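Local structure of SIRV1 hypothetical protein ORF119 (2X3G) at residues Y17-T22 and I67-N72. The protein is a rudiviral protein of unknown function that may act at the host membrane. Sequence-based numbering, arbitrary orientation.
Sequences YFITIT and ILVFTN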
ATOM      1  N   TYR A  17      -3.006   1.332 -21.882  1.00 14.42           N
ATOM      2  CA  TYR A  17      -3.880   0.214 -21.532  1.00 13.91           C
ATOM      3  C   TYR A  17      -3.875   0.038 -20.025  1.00 14.33           C
ATOM      4  O   TYR A  17      -2.805  -0.041 -19.418  1.00 14.93           O
ATOM      5  CB  TYR A  17      -3.379  -1.063 -22.170  1.00 14.26           C
ATOM      6  CG  TYR A  17      -3.453  -1.098 -23.668  1.00 12.97           C
ATOM      7  CD1 TYR A  17      -4.649  -1.359 -24.307  1.00 13.77           C
ATOM      8  CD2 TYR A  17      -2.317  -0.848 -24.446  1.00 13.42           C
ATOM      9  CE1 TYR A  17      -4.728  -1.412 -25.683  1.00 16.31           C
ATOM     10  CE2 TYR A  17      -2.389  -0.903 -25.847  1.00 13.00           C
ATOM     11  CZ  TYR A  17      -3.617  -1.181 -26.444  1.00 14.24           C
ATOM     12  OH  TYR A  17      -3.738  -1.241 -27.799  1.00 16.89           O
ATOM     13  N   PHE A  18      -5.072  -0.018 -19.443  1.00 14.90           N
ATOM     14  CA  PHE A  18      -5.288  -0.284 -18.029  1.00 14.66           C
ATOM     15  C   PHE A  18      -5.815  -1.703 -17.931  1.00 15.05           C
ATOM     16  O   PHE A  18      -6.924  -1.983 -18.368  1.00 15.47           O
ATOM     17  CB  PHE A  18      -6.264   0.752 -17.426  1.00 16.14           C
ATOM     18  CG  PHE A  18      -6.684   0.459 -16.021  1.00 16.36           C
ATOM     19  CD1 PHE A  18      -5.754   0.068 -15.075  1.00 19.92           C
ATOM     20  CD2 PHE A  18      -8.006   0.589 -15.642  1.00 20.89           C
ATOM     21  CE1 PHE A  18      -6.143  -0.234 -13.785  1.00 20.46           C
ATOM     22  CE2 PHE A  18      -8.404   0.316 -14.355  1.00 21.69           C
ATOM     23  CZ  PHE A  18      -7.470  -0.098 -13.417  1.00 20.91           C
ATOM     24  N   ILE A  19      -4.971  -2.591 -17.400  1.00 13.62           N
ATOM     25  CA  ILE A  19      -5.264  -3.997 -17.265  1.00 14.13           C
ATOM     26  C   ILE A  19      -5.419  -4.377 -15.792  1.00 14.77           C
ATOM     27  O   ILE A  19      -4.556  -4.088 -14.969  1.00 14.64           O
ATOM     28  CB  ILE A  19      -4.109  -4.817 -17.859  1.00 13.75           C
ATOM     29  CG1 ILE A  19      -3.689  -4.262 -19.231  1.00 15.97           C
ATOM     30  CG2 ILE A  19      -4.462  -6.326 -17.867  1.00 13.12           C
ATOM     31  CD1 ILE A  19      -2.413  -4.912 -19.778  1.00 14.09           C
ATOM     32  N   THR A  20      -6.540  -5.015 -15.464  1.00 15.82           N
ATOM     33  CA  THR A  20      -6.762  -5.533 -14.151  1.00 16.81           C
ATOM     34  C   THR A  20      -6.823  -7.049 -14.237  1.00 17.48           C
ATOM     35  O   THR A  20      -7.546  -7.603 -15.062  1.00 16.15           O
ATOM     36  CB  THR A  20      -8.049  -4.986 -13.557  1.00 18.63           C
ATOM     37  OG1 THR A  20      -8.009  -3.571 -13.642  1.00 20.56           O
ATOM     38  CG2 THR A  20      -8.177  -5.387 -12.090  1.00 20.89           C
ATOM     39  N   ILE A  21      -6.071  -7.708 -13.363  1.00 17.63           N
ATOM     40  CA  ILE A  21      -5.980  -9.167 -13.356  1.00 18.89           C
ATOM     41  C   ILE A  21      -6.321  -9.635 -11.951  1.00 19.92           C
ATOM     42  O   ILE A  21      -5.772  -9.117 -10.979  1.00 20.05           O
ATOM     43  CB  ILE A  21      -4.552  -9.640 -13.766  1.00 18.97           C
ATOM     44  CG1 ILE A  21      -4.138  -8.992 -15.086  1.00 18.81           C
ATOM     45  CG2 ILE A  21      -4.454 -11.187 -13.830  1.00 20.03           C
ATOM     46  CD1 ILE A  21      -3.242  -7.789 -14.904  1.00 18.44           C
ATOM     47  N   THR A  22      -7.270 -10.565 -11.851  1.00 20.12           N
ATOM     48  CA  THR A  22      -7.591 -11.208 -10.596  1.00 22.30           C
ATOM     49  C   THR A  22      -7.484 -12.719 -10.733  1.00 23.93           C
ATOM     50  O   THR A  22      -7.827 -13.291 -11.770  1.00 22.36           O
ATOM     51  CB  THR A  22      -9.009 -10.815 -10.143  1.00 22.91           C
ATOM     52  OG1 THR A  22      -9.095  -9.376 -10.088  1.00 24.02           O
ATOM     53  CG2 THR A  22      -9.317 -11.401  -8.782  1.00 27.09           C
ATOM     54  N   ILE A  67      -2.228  -2.909 -13.951  1.00 17.95           N
ATOM     55  CA  ILE A  67      -1.109  -2.612 -14.803  1.00 18.15           C
ATOM     56  C   ILE A  67      -1.492  -1.518 -15.788  1.00 17.70           C
ATOM     57  O   ILE A  67      -2.528  -1.617 -16.429  1.00 17.54           O
ATOM     58  CB  ILE A  67      -0.668  -3.874 -15.574  1.00 17.85           C
ATOM     59  CG1 ILE A  67      -0.301  -5.009 -14.615  1.00 19.37           C
ATOM     60  CG2 ILE A  67       0.537  -3.595 -16.453  1.00 18.64           C
ATOM     61  CD1 ILE A  67       0.303  -6.214 -15.327  1.00 20.74           C
ATOM     62  N   LEU A  68      -0.664  -0.473 -15.886  1.00 17.56           N
ATOM     63  CA  LEU A  68      -0.721   0.450 -17.024  1.00 16.33           C
ATOM     64  C   LEU A  68       0.406   0.157 -17.987  1.00 15.81           C
ATOM     65  O   LEU A  68       1.568   0.049 -17.595  1.00 16.34           O
ATOM     66  CB  LEU A  68      -0.587   1.904 -16.601  1.00 16.56           C
ATOM     67  CG  LEU A  68      -1.775   2.550 -15.957  1.00 16.89           C
ATOM     68  CD1 LEU A  68      -1.356   3.967 -15.552  1.00 15.34           C
ATOM     69  CD2 LEU A  68      -2.962   2.574 -16.895  1.00 14.78           C
ATOM     70  N   VAL A  69       0.044   0.013 -19.247  1.00 14.78           N
ATOM     71  CA  VAL A  69       1.012  -0.200 -20.324  1.00 14.17           C
ATOM     72  C   VAL A  69       0.897   1.026 -21.240  1.00 13.85           C
ATOM     73  O   VAL A  69      -0.171   1.327 -21.755  1.00 13.09           O
ATOM     74  CB  VAL A  69       0.728  -1.505 -21.089  1.00 14.71           C
ATOM     75  CG1 VAL A  69       1.619  -1.617 -22.344  1.00 14.04           C
ATOM     76  CG2 VAL A  69       0.926  -2.738 -20.176  1.00 15.47           C
ATOM     77  N   PHE A  70       1.999   1.736 -21.395  1.00 13.37           N
ATOM     78  CA  PHE A  70       2.122   2.826 -22.352  1.00 13.04           C
ATOM     79  C   PHE A  70       2.935   2.351 -23.549  1.00 13.03           C
ATOM     80  O   PHE A  70       4.070   1.942 -23.393  1.00 13.19           O
ATOM     81  CB  PHE A  70       2.856   3.967 -21.690  1.00 14.15           C
ATOM     82  CG  PHE A  70       2.237   4.400 -20.414  1.00 12.34           C
ATOM     83  CD1 PHE A  70       2.703   3.907 -19.192  1.00 14.57           C
ATOM     84  CD2 PHE A  70       1.178   5.301 -20.410  1.00 14.87           C
ATOM     85  CE1 PHE A  70       2.138   4.325 -18.002  1.00 14.78           C
ATOM     86  CE2 PHE A  70       0.628   5.723 -19.238  1.00 15.17           C
ATOM     87  CZ  PHE A  70       1.098   5.228 -18.020  1.00 14.49           C
ATOM     88  N   THR A  71       2.354   2.460 -24.737  1.00 13.07           N
ATOM     89  CA  THR A  71       2.938   1.882 -25.939  1.00 13.91           C
ATOM     90  C   THR A  71       2.399   2.596 -27.183  1.00 14.65           C
ATOM     91  O   THR A  71       1.302   3.158 -27.179  1.00 14.87           O
ATOM     92  CB  THR A  71       2.643   0.366 -26.023  1.00 14.10           C
ATOM     93  OG1 THR A  71       3.322  -0.223 -27.134  1.00 14.21           O
ATOM     94  CG2 THR A  71       1.149   0.069 -26.149  1.00 11.99           C
ATOM     95  N   ASN A  72       3.186   2.540 -28.247  1.00 16.12           N
ATOM     96  CA  ASN A  72       2.827   3.181 -29.509  1.00 16.55           C
ATOM     97  C   ASN A  72       2.345   2.153 -30.510  1.00 17.70           C
ATOM     98  O   ASN A  72       2.028   2.487 -31.653  1.00 18.46           O
ATOM     99  CB  ASN A  72       4.022   3.991 -30.017  1.00 17.32           C
ATOM    100  CG  ASN A  72       4.291   5.195 -29.164  1.00 17.12           C
ATOM    101  OD1 ASN A  72       3.355   5.898 -28.782  1.00 18.14           O
ATOM    102  ND2 ASN A  72       5.544   5.447 -28.855  1.00 17.19           N
TER
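Y17 and I19 pair with V69 and I67 through four backbone hydrogen bonds, Y17 N to V69 O, V69 N to Y17 O, I19 N to I67 O and I67 N to I19 O, each 2.8 to 2.9 Å between N and O, which join strands 17-22 and 67-71 as antiparallel neighbours. The strand directions differ by 152°. Between these two hydrogen-bonded pairs sits the non-hydrogen-bonded pair F18-L68, where L68 CA lies 3.2 Å from Y17 O in a CA-H...O contact. On the face bearing I19 and I67, apolar branches meet across the strands: CD1 of I19 reaches CG2 of V69 at 4.0 Å, and CD1 of I21 lies 3.9 Å from CD1 of I67. The Y17 ring extends the same face, its CE2 edge meeting T71 CG2 at 3.7 Å, with the methyl near the ring plane. CG of Y17, anti to the carbonyl carbon (chi1 -66°), stands beside the N that bonds V69 O, on the side where the ring meets T71. Its hydroxyl bonds to L75 N, while T71 OG1 bonds to D45. Strands 15-22 and 64-71 are the central pair of a βαββαβ sheet of ferredoxin-like topology, with 89-94 beside the former and 49-55 beside the latter. Helix 30-44 covers the face of I19 and V69, with F37 touching both. On the other face, CD2 of L68 packs against CB of F18 at 3.8 Å, and M109 of helix 99-109 touches both side chains.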